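Local coordinates for kelch repeat and BTB domain-containing protein A55 (Vaccinia virus WR, PDB 6I2M) that probably acts as a substrate-specific adapter for CUL3-containing E3 ubiquitin ligases, directing host proteins to ubiquitination and proteasomal degradation, at residues A[88-96]-A[122-133]; A[143-151]-A[169-178]. One frame throughout, in Å; residues are numbered along the deposited sequence.

Contact 1 of 2, residues A[88-96]-A[122-133]; sequences NDNVKYILS and NCIDFYIYADKY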
loop_
_atom_site.group_PDB
_atom_site.type_symbol
_atom_site.label_atom_id
_atom_site.label_comp_id
_atom_site.label_asym_id
_atom_site.label_seq_id
_atom_site.Cartn_x
_atom_site.Cartn_y
_atom_site.Cartn_z
ATOM N N ASN A 88 -15.735 22.194 -2.235
ATOM C CA ASN A 88 -17.117 22.316 -2.729
ATOM C C ASN A 88 -17.264 22.443 -4.261
ATOM O O ASN A 88 -18.280 22.005 -4.805
ATOM C CB ASN A 88 -17.829 23.484 -2.030
ATOM C CG ASN A 88 -19.316 23.571 -2.289
ATOM O OD1 ASN A 88 -20.086 22.652 -1.988
ATOM N ND2 ASN A 88 -19.753 24.689 -2.849
ATOM N N ASP A 89 -16.262 23.026 -4.944
ATOM C CA ASP A 89 -16.287 23.234 -6.392
ATOM C C ASP A 89 -15.841 22.022 -7.223
ATOM O O ASP A 89 -16.435 21.776 -8.275
ATOM C CB ASP A 89 -15.478 24.483 -6.780
ATOM C CG ASP A 89 -16.019 25.774 -6.194
ATOM O OD1 ASP A 89 -17.105 26.216 -6.633
ATOM O OD2 ASP A 89 -15.356 26.344 -5.302
ATOM N N ASN A 90 -14.807 21.275 -6.773
ATOM C CA ASN A 90 -14.288 20.125 -7.526
ATOM C C ASN A 90 -14.964 18.778 -7.204
ATOM O O ASN A 90 -14.961 17.898 -8.068
ATOM C CB ASN A 90 -12.757 20.004 -7.404
ATOM C CG ASN A 90 -12.179 19.786 -6.020
ATOM O OD1 ASN A 90 -12.791 19.196 -5.121
ATOM N ND2 ASN A 90 -10.946 20.229 -5.831
ATOM N N VAL A 91 -15.543 18.617 -5.986
ATOM C CA VAL A 91 -16.206 17.378 -5.518
ATOM C C VAL A 91 -17.329 16.893 -6.452
ATOM O O VAL A 91 -17.567 15.686 -6.542
ATOM C CB VAL A 91 -16.700 17.442 -4.046
ATOM C CG1 VAL A 91 -15.529 17.437 -3.074
ATOM C CG2 VAL A 91 -17.628 18.632 -3.794
ATOM N N LYS A 92 -18.005 17.835 -7.135
ATOM C CA LYS A 92 -19.083 17.593 -8.091
ATOM C C LYS A 92 -18.560 16.779 -9.286
ATOM O O LYS A 92 -19.229 15.846 -9.735
ATOM C CB LYS A 92 -19.649 18.944 -8.564
ATOM C CG LYS A 92 -21.030 18.880 -9.199
ATOM C CD LYS A 92 -21.492 20.262 -9.640
ATOM C CE LYS A 92 -22.843 20.227 -10.308
ATOM N NZ LYS A 92 -23.279 21.579 -10.743
ATOM N N TYR A 93 -17.348 17.114 -9.770
ATOM C CA TYR A 93 -16.717 16.462 -10.918
ATOM C C TYR A 93 -15.890 15.225 -10.545
ATOM O O TYR A 93 -15.787 14.313 -11.366
ATOM C CB TYR A 93 -15.888 17.469 -11.737
ATOM C CG TYR A 93 -16.667 18.707 -12.137
ATOM C CD1 TYR A 93 -17.539 18.687 -13.222
ATOM C CD2 TYR A 93 -16.542 19.894 -11.421
ATOM C CE1 TYR A 93 -18.268 19.818 -13.586
ATOM C CE2 TYR A 93 -17.265 21.032 -11.775
ATOM C CZ TYR A 93 -18.127 20.990 -12.860
ATOM O OH TYR A 93 -18.840 22.110 -13.215
ATOM N N ILE A 94 -15.319 15.184 -9.319
ATOM C CA ILE A 94 -14.519 14.045 -8.836
ATOM C C ILE A 94 -15.422 12.816 -8.598
ATOM O O ILE A 94 -15.023 11.701 -8.938
ATOM C CB ILE A 94 -13.608 14.406 -7.617
ATOM C CG1 ILE A 94 -12.617 15.538 -7.988
ATOM C CG2 ILE A 94 -12.833 13.172 -7.097
ATOM C CD1 ILE A 94 -11.987 16.286 -6.809
ATOM N N LEU A 95 -16.647 13.032 -8.073
ATOM C CA LEU A 95 -17.625 11.969 -7.823
ATOM C C LEU A 95 -18.109 11.309 -9.126
ATOM O O LEU A 95 -18.214 10.082 -9.170
ATOM C CB LEU A 95 -18.810 12.494 -6.982
ATOM C CG LEU A 95 -19.923 11.494 -6.616
ATOM C CD1 LEU A 95 -19.467 10.503 -5.558
ATOM C CD2 LEU A 95 -21.156 12.213 -6.133
ATOM N N SER A 96 -18.379 12.115 -10.178
ATOM C CA SER A 96 -18.835 11.656 -11.500
ATOM C C SER A 96 -17.829 10.715 -12.164
ATOM O O SER A 96 -18.222 9.677 -12.707
ATOM C CB SER A 96 -19.100 12.843 -12.420
ATOM O OG SER A 96 -20.199 13.618 -11.974
ATOM N N ASN A 122 -25.601 25.079 -1.169
ATOM C CA ASN A 122 -25.087 23.925 -1.911
ATOM C C ASN A 122 -26.173 22.975 -2.424
ATOM O O ASN A 122 -26.130 22.597 -3.596
ATOM C CB ASN A 122 -24.058 23.153 -1.070
ATOM C CG ASN A 122 -22.830 23.941 -0.670
ATOM O OD1 ASN A 122 -22.313 24.781 -1.418
ATOM N ND2 ASN A 122 -22.325 23.672 0.523
ATOM N N CYS A 123 -27.130 22.589 -1.547
ATOM C CA CYS A 123 -28.236 21.649 -1.806
ATOM C C CYS A 123 -28.987 21.893 -3.120
ATOM O O CYS A 123 -29.356 20.930 -3.796
ATOM C CB CYS A 123 -29.199 21.614 -0.624
ATOM S SG CYS A 123 -30.087 23.168 -0.340
ATOM N N ILE A 124 -29.220 23.173 -3.459
ATOM C CA ILE A 124 -29.911 23.618 -4.673
ATOM C C ILE A 124 -29.165 23.156 -5.951
ATOM O O ILE A 124 -29.812 22.774 -6.928
ATOM C CB ILE A 124 -30.189 25.157 -4.610
ATOM C CG1 ILE A 124 -31.106 25.627 -5.761
ATOM C CG2 ILE A 124 -28.904 26.001 -4.513
ATOM C CD1 ILE A 124 -32.153 26.634 -5.340
ATOM N N ASP A 125 -27.817 23.128 -5.905
ATOM C CA ASP A 125 -26.956 22.706 -7.010
ATOM C C ASP A 125 -26.753 21.186 -7.045
ATOM O O ASP A 125 -26.718 20.606 -8.132
ATOM C CB ASP A 125 -25.602 23.441 -6.937
ATOM C CG ASP A 125 -24.635 23.144 -8.070
ATOM O OD1 ASP A 125 -25.070 23.157 -9.244
ATOM O OD2 ASP A 125 -23.441 22.920 -7.783
ATOM N N PHE A 126 -26.621 20.545 -5.862
ATOM C CA PHE A 126 -26.403 19.102 -5.734
ATOM C C PHE A 126 -27.619 18.243 -6.114
ATOM O O PHE A 126 -27.442 17.063 -6.425
ATOM C CB PHE A 126 -25.884 18.733 -4.334
ATOM C CG PHE A 126 -24.422 19.049 -4.124
ATOM C CD1 PHE A 126 -23.432 18.268 -4.710
ATOM C CD2 PHE A 126 -24.033 20.121 -3.330
ATOM C CE1 PHE A 126 -22.079 18.567 -4.523
ATOM C CE2 PHE A 126 -22.678 20.416 -3.139
ATOM C CZ PHE A 126 -21.711 19.635 -3.734
ATOM N N TYR A 127 -28.837 18.824 -6.107
ATOM C CA TYR A 127 -30.063 18.110 -6.481
ATOM C C TYR A 127 -30.134 17.887 -7.994
ATOM O O TYR A 127 -30.392 16.762 -8.426
ATOM C CB TYR A 127 -31.320 18.832 -5.958
ATOM C CG TYR A 127 -32.626 18.273 -6.484
ATOM C CD1 TYR A 127 -33.195 17.132 -5.928
ATOM C CD2 TYR A 127 -33.301 18.895 -7.531
ATOM C CE1 TYR A 127 -34.395 16.609 -6.413
ATOM C CE2 TYR A 127 -34.496 18.379 -8.030
ATOM C CZ TYR A 127 -35.043 17.239 -7.463
ATOM O OH TYR A 127 -36.227 16.734 -7.945
ATOM N N ILE A 128 -29.911 18.960 -8.790
ATOM C CA ILE A 128 -29.917 18.941 -10.263
ATOM C C ILE A 128 -28.794 18.012 -10.771
ATOM O O ILE A 128 -28.967 17.332 -11.786
ATOM C CB ILE A 128 -29.835 20.388 -10.856
ATOM C CG1 ILE A 128 -30.856 21.340 -10.176
ATOM C CG2 ILE A 128 -30.023 20.386 -12.386
ATOM C CD1 ILE A 128 -30.513 22.838 -10.242
ATOM N N TYR A 129 -27.668 17.965 -10.027
ATOM C CA TYR A 129 -26.506 17.119 -10.295
ATOM C C TYR A 129 -26.864 15.633 -10.134
ATOM O O TYR A 129 -26.617 14.845 -11.047
ATOM C CB TYR A 129 -25.332 17.515 -9.371
ATOM C CG TYR A 129 -24.217 16.494 -9.314
ATOM C CD1 TYR A 129 -23.342 16.327 -10.381
ATOM C CD2 TYR A 129 -24.041 15.688 -8.192
ATOM C CE1 TYR A 129 -22.322 15.380 -10.340
ATOM C CE2 TYR A 129 -23.025 14.734 -8.139
ATOM C CZ TYR A 129 -22.166 14.585 -9.215
ATOM O OH TYR A 129 -21.156 13.654 -9.176
ATOM N N ALA A 130 -27.448 15.262 -8.977
ATOM C CA ALA A 130 -27.856 13.892 -8.656
ATOM C C ALA A 130 -29.033 13.401 -9.513
ATOM O O ALA A 130 -29.196 12.192 -9.685
ATOM C CB ALA A 130 -28.187 13.779 -7.179
ATOM N N ASP A 131 -29.838 14.337 -10.060
ATOM C CA ASP A 131 -30.974 14.045 -10.940
ATOM C C ASP A 131 -30.480 13.673 -12.344
ATOM O O ASP A 131 -31.181 12.971 -13.076
ATOM C CB ASP A 131 -31.933 15.249 -11.003
ATOM C CG ASP A 131 -33.222 14.999 -11.765
ATOM O OD1 ASP A 131 -34.015 14.137 -11.328
ATOM O OD2 ASP A 131 -33.442 15.674 -12.794
ATOM N N LYS A 132 -29.273 14.144 -12.715
ATOM C CA LYS A 132 -28.638 13.875 -14.005
ATOM C C LYS A 132 -27.770 12.609 -13.940
ATOM O O LYS A 132 -27.752 11.839 -14.901
ATOM C CB LYS A 132 -27.790 15.088 -14.441
ATOM C CG LYS A 132 -27.334 15.058 -15.897
ATOM C CD LYS A 132 -26.282 16.121 -16.174
ATOM C CE LYS A 132 -25.743 16.034 -17.580
ATOM N NZ LYS A 132 -24.693 17.055 -17.831
ATOM N N TYR A 133 -27.057 12.404 -12.814
ATOM C CA TYR A 133 -26.143 11.276 -12.613
ATOM C C TYR A 133 -26.766 10.089 -11.842
ATOM O O TYR A 133 -26.036 9.195 -11.402
ATOM C CB TYR A 133 -24.833 11.757 -11.963
ATOM C CG TYR A 133 -23.982 12.605 -12.886
ATOM C CD1 TYR A 133 -22.972 12.036 -13.656
ATOM C CD2 TYR A 133 -24.190 13.978 -12.995
ATOM C CE1 TYR A 133 -22.187 12.811 -14.510
ATOM C CE2 TYR A 133 -23.412 14.763 -13.845
ATOM C CZ TYR A 133 -22.411 14.175 -14.600
ATOM O OH TYR A 133 -21.645 14.950 -15.437
#

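Contact 2 of 2, residues A[143-151]-A[169-178]; sequences FNTILQNIL and KILSDDMLNI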
loop_
_atom_site.group_PDB
_atom_site.type_symbol
_atom_site.label_atom_id
_atom_site.label_comp_id
_atom_site.label_asym_id
_atom_site.label_seq_id
_atom_site.Cartn_x
_atom_site.Cartn_y
_atom_site.Cartn_z
ATOM N N PHE A 143 -32.829 17.067 -1.656
ATOM C CA PHE A 143 -34.264 17.344 -1.718
ATOM C C PHE A 143 -34.772 17.741 -0.328
ATOM O O PHE A 143 -35.525 18.709 -0.215
ATOM C CB PHE A 143 -35.019 16.110 -2.244
ATOM C CG PHE A 143 -36.502 16.282 -2.471
ATOM C CD1 PHE A 143 -36.982 16.827 -3.656
ATOM C CD2 PHE A 143 -37.422 15.849 -1.524
ATOM C CE1 PHE A 143 -38.356 16.967 -3.875
ATOM C CE2 PHE A 143 -38.795 15.992 -1.741
ATOM C CZ PHE A 143 -39.252 16.550 -2.916
ATOM N N ASN A 144 -34.338 17.009 0.723
ATOM C CA ASN A 144 -34.702 17.272 2.118
ATOM C C ASN A 144 -34.127 18.605 2.606
ATOM O O ASN A 144 -34.804 19.326 3.341
ATOM C CB ASN A 144 -34.248 16.125 3.033
ATOM C CG ASN A 144 -34.940 14.801 2.794
ATOM O OD1 ASN A 144 -36.151 14.724 2.549
ATOM N ND2 ASN A 144 -34.179 13.721 2.877
ATOM N N THR A 145 -32.889 18.936 2.180
ATOM C CA THR A 145 -32.194 20.177 2.539
ATOM C C THR A 145 -32.806 21.380 1.784
ATOM O O THR A 145 -32.764 22.498 2.299
ATOM C CB THR A 145 -30.671 20.019 2.384
ATOM O OG1 THR A 145 -30.279 18.753 2.913
ATOM C CG2 THR A 145 -29.885 21.117 3.098
ATOM N N ILE A 146 -33.404 21.142 0.592
ATOM C CA ILE A 146 -34.092 22.179 -0.190
ATOM C C ILE A 146 -35.424 22.505 0.500
ATOM O O ILE A 146 -35.740 23.680 0.691
ATOM C CB ILE A 146 -34.253 21.777 -1.692
ATOM C CG1 ILE A 146 -32.972 22.112 -2.477
ATOM C CG2 ILE A 146 -35.487 22.433 -2.360
ATOM C CD1 ILE A 146 -32.791 21.339 -3.760
ATOM N N LEU A 147 -36.173 21.456 0.897
ATOM C CA LEU A 147 -37.469 21.540 1.571
ATOM C C LEU A 147 -37.405 22.230 2.943
ATOM O O LEU A 147 -38.366 22.902 3.317
ATOM C CB LEU A 147 -38.104 20.139 1.676
ATOM C CG LEU A 147 -39.219 19.802 0.669
ATOM C CD1 LEU A 147 -38.688 19.670 -0.752
ATOM C CD2 LEU A 147 -39.913 18.515 1.049
ATOM N N GLN A 148 -36.274 22.091 3.672
ATOM C CA GLN A 148 -36.088 22.724 4.985
ATOM C C GLN A 148 -35.580 24.184 4.884
ATOM O O GLN A 148 -35.567 24.897 5.891
ATOM C CB GLN A 148 -35.207 21.865 5.922
ATOM C CG GLN A 148 -33.736 21.742 5.521
ATOM C CD GLN A 148 -32.979 20.737 6.359
ATOM O OE1 GLN A 148 -33.354 19.563 6.474
ATOM N NE2 GLN A 148 -31.878 21.173 6.951
ATOM N N ASN A 149 -35.191 24.624 3.668
ATOM C CA ASN A 149 -34.698 25.978 3.384
ATOM C C ASN A 149 -35.410 26.592 2.155
ATOM O O ASN A 149 -34.873 27.505 1.523
ATOM C CB ASN A 149 -33.171 25.960 3.185
ATOM C CG ASN A 149 -32.382 25.528 4.397
ATOM O OD1 ASN A 149 -32.337 26.216 5.423
ATOM N ND2 ASN A 149 -31.725 24.384 4.297
ATOM N N ILE A 150 -36.635 26.107 1.854
ATOM C CA ILE A 150 -37.492 26.484 0.719
ATOM C C ILE A 150 -37.696 28.012 0.568
ATOM O O ILE A 150 -37.456 28.535 -0.523
ATOM C CB ILE A 150 -38.847 25.699 0.749
ATOM C CG1 ILE A 150 -39.741 26.038 -0.474
ATOM C CG2 ILE A 150 -39.607 25.855 2.084
ATOM C CD1 ILE A 150 -40.784 24.976 -0.844
ATOM N N LEU A 151 -38.114 28.716 1.640
ATOM C CA LEU A 151 -38.382 30.159 1.597
ATOM C C LEU A 151 -37.117 31.023 1.493
ATOM O O LEU A 151 -37.208 32.185 1.094
ATOM C CB LEU A 151 -39.270 30.604 2.775
ATOM C CG LEU A 151 -40.707 30.047 2.804
ATOM C CD1 LEU A 151 -41.415 30.442 4.079
ATOM C CD2 LEU A 151 -41.522 30.504 1.597
ATOM N N LYS A 169 -42.551 18.078 -7.737
ATOM C CA LYS A 169 -42.057 17.117 -6.742
ATOM C C LYS A 169 -41.899 17.747 -5.347
ATOM O O LYS A 169 -42.206 17.092 -4.348
ATOM C CB LYS A 169 -40.726 16.500 -7.212
ATOM C CG LYS A 169 -40.345 15.208 -6.497
ATOM C CD LYS A 169 -38.945 14.750 -6.871
ATOM C CE LYS A 169 -38.521 13.542 -6.075
ATOM N NZ LYS A 169 -37.130 13.132 -6.398
ATOM N N ILE A 170 -41.427 19.009 -5.289
ATOM C CA ILE A 170 -41.215 19.767 -4.050
ATOM C C ILE A 170 -42.559 20.119 -3.372
ATOM O O ILE A 170 -42.730 19.843 -2.182
ATOM C CB ILE A 170 -40.292 21.005 -4.310
ATOM C CG1 ILE A 170 -38.819 20.567 -4.500
ATOM C CG2 ILE A 170 -40.406 22.061 -3.199
ATOM C CD1 ILE A 170 -37.914 21.548 -5.286
ATOM N N LEU A 171 -43.503 20.700 -4.136
ATOM C CA LEU A 171 -44.823 21.129 -3.657
ATOM C C LEU A 171 -45.849 19.986 -3.514
ATOM O O LEU A 171 -46.863 20.172 -2.839
ATOM C CB LEU A 171 -45.392 22.230 -4.580
ATOM C CG LEU A 171 -44.574 23.520 -4.738
ATOM C CD1 LEU A 171 -44.845 24.174 -6.078
ATOM C CD2 LEU A 171 -44.855 24.503 -3.611
ATOM N N SER A 172 -45.577 18.821 -4.148
ATOM C CA SER A 172 -46.407 17.607 -4.231
ATOM C C SER A 172 -47.261 17.268 -2.997
ATOM O O SER A 172 -48.486 17.199 -3.130
ATOM C CB SER A 172 -45.550 16.397 -4.599
ATOM O OG SER A 172 -46.347 15.294 -5.002
ATOM N N ASP A 173 -46.638 17.030 -1.823
ATOM C CA ASP A 173 -47.391 16.635 -0.632
ATOM C C ASP A 173 -47.013 17.407 0.646
ATOM O O ASP A 173 -47.684 18.390 0.965
ATOM C CB ASP A 173 -47.316 15.104 -0.409
ATOM C CG ASP A 173 -45.965 14.448 -0.665
ATOM O OD1 ASP A 173 -44.928 15.147 -0.558
ATOM O OD2 ASP A 173 -45.941 13.233 -0.958
ATOM N N ASP A 174 -45.979 16.953 1.388
ATOM C CA ASP A 174 -45.564 17.552 2.660
ATOM C C ASP A 174 -44.036 17.662 2.831
ATOM O O ASP A 174 -43.306 17.664 1.837
ATOM C CB ASP A 174 -46.208 16.789 3.835
ATOM C CG ASP A 174 -45.868 15.312 3.872
ATOM O OD1 ASP A 174 -44.826 14.958 4.465
ATOM O OD2 ASP A 174 -46.643 14.511 3.307
ATOM N N MET A 175 -43.575 17.798 4.106
ATOM C CA MET A 175 -42.186 17.925 4.582
ATOM C C MET A 175 -41.548 19.304 4.257
ATOM O O MET A 175 -40.495 19.629 4.814
ATOM C CB MET A 175 -41.300 16.745 4.112
ATOM C CG MET A 175 -40.085 16.474 4.995
ATOM S SD MET A 175 -40.457 16.089 6.727
ATOM C CE MET A 175 -38.814 15.840 7.345
ATOM N N LEU A 176 -42.204 20.127 3.409
ATOM C CA LEU A 176 -41.716 21.466 3.063
ATOM C C LEU A 176 -41.897 22.436 4.239
ATOM O O LEU A 176 -43.018 22.639 4.713
ATOM C CB LEU A 176 -42.299 22.008 1.731
ATOM C CG LEU A 176 -43.825 22.088 1.544
ATOM C CD1 LEU A 176 -44.194 23.263 0.664
ATOM C CD2 LEU A 176 -44.382 20.812 0.928
ATOM N N ASN A 177 -40.770 22.966 4.751
ATOM C CA ASN A 177 -40.718 23.860 5.909
ATOM C C ASN A 177 -41.338 25.236 5.634
ATOM O O ASN A 177 -40.635 26.199 5.312
ATOM C CB ASN A 177 -39.284 23.967 6.453
ATOM C CG ASN A 177 -39.141 24.686 7.778
ATOM O OD1 ASN A 177 -40.021 24.654 8.649
ATOM N ND2 ASN A 177 -38.005 25.341 7.966
ATOM N N ILE A 178 -42.673 25.309 5.764
ATOM C CA ILE A 178 -43.470 26.527 5.587
ATOM C C ILE A 178 -44.429 26.688 6.773
ATOM O O ILE A 178 -45.311 25.846 6.969
ATOM C CB ILE A 178 -44.164 26.640 4.191
ATOM C CG1 ILE A 178 -44.915 25.344 3.787
ATOM C CG2 ILE A 178 -43.159 27.065 3.115
ATOM C CD1 ILE A 178 -46.218 25.567 3.006
#

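Contact 1 of 2, residues A[88-96]-A[122-133]
K92 and D125 form a salt bridge between two nearly parallel helices, one within the BTB domain and the other within the BACK (BTB and C-terminal Kelch) region. The lysine chain is fully extended, which carries NZ to 2.8 Å from D125 OD1 on the syn side of the carboxylate, 23° out of its plane; the bond to OD2 is weak. A second polar link joins S96 OG to Y129 OH at 3.0 Å, with either hydroxyl able to donate. At the start of the contact, N88 ND2 gives only a weak, bent hydrogen bond to N122 OD1, and the two amide planes are turned 43° apart. The stronger polar partner of N122 is the backbone oxygen of N117, to which its ND2 donates.

Y129 bridges the two helices. Its chi1 of 165°, which sets CG anti to the backbone N, sends the ring across to helix 91-101, passing the K92 chain in the opposite direction. K92 CG lies over one ring face in a CH-pi contact, 4.0 Å from the centroid, so the same lysine uses its aliphatic part on Y129 and its charge on D125. L95 CD2 meets the rim of this ring near its plane, 3.7 Å from Y129 CE2. One turn earlier along helix 120-132, F126 turns its edge to V91 CG2 and N88 OD1, while I114 and Y113 of helix 104-116 touch F126 and V91 respectively. At the far end S96 OG also sits over one face of the Y133 ring, offset toward the rim and 3.3 Å from Y133 CE1.

Contact 2 of 2, residues A[143-151]-A[169-178]
K169 CE lies over one face of the F143 ring, and NZ is 5.0 Å from the ring centroid, 26° off the normal, in an off-centre cation-pi contact; the same ammonium group forms a salt bridge with E139. The opposite face carries L147 CD1, from F143's own helix, offset toward the rim. At the edge of the ring, in its plane, is the backbone of K169, whose O comes 3.3 Å from F143 CZ. I170 CG1 approaches F143 CE1 obliquely.

I170 is a knob in a hole formed by F143, I146, L147 and I150. With CG1 anti to the carbonyl carbon (chi1 -74°), CG2 is left anti to the backbone N, where it touches L147 CD1 and I150 CD1, while CD1 reaches I146 CG2 at 3.9 Å. This helical packing belongs to the BACK region, seating the end of helix 164-171 on helix 136-147 and the short helix 150-153.

Beyond helix 164-171 the chain turns back along the end of helix 136-147. L147 CG packs on L176 CB, and its CD2 on M175 CB. N177, centre of an inverse gamma turn, grips two successive carbonyls: its backbone N donates to L147 O at 2.8 Å, and its ND2 to Q148 O at 3.2 Å, nearly straight at N-H (165°) but from above the carbonyl plane. I178 CG2 rests against I150 CG2 and L151 CG, 3.9 Å from each.

The two contacts follow one another along the chain, with centres about 19 Å apart. Helices 120-132 and 136-147, consecutive in the chain, bring them into touch: C123 and Y127 point from the first helix onto the second, with Y127 CB 3.6 Å from I146 CD1 and C123 CB 3.7 Å from T145 CB. Y127 OH also reaches K169 CD at 3.5 Å, so helix 120-132 meets both segments of contact 2 while its residues D125 and Y129 serve contact 1. In this BTB-BACK portion of the protein, which lacks the Kelch repeats, contact 1 joins the two regions near the centre of the chain, whereas contact 2 lies within BACK, about 24 Å from that centre.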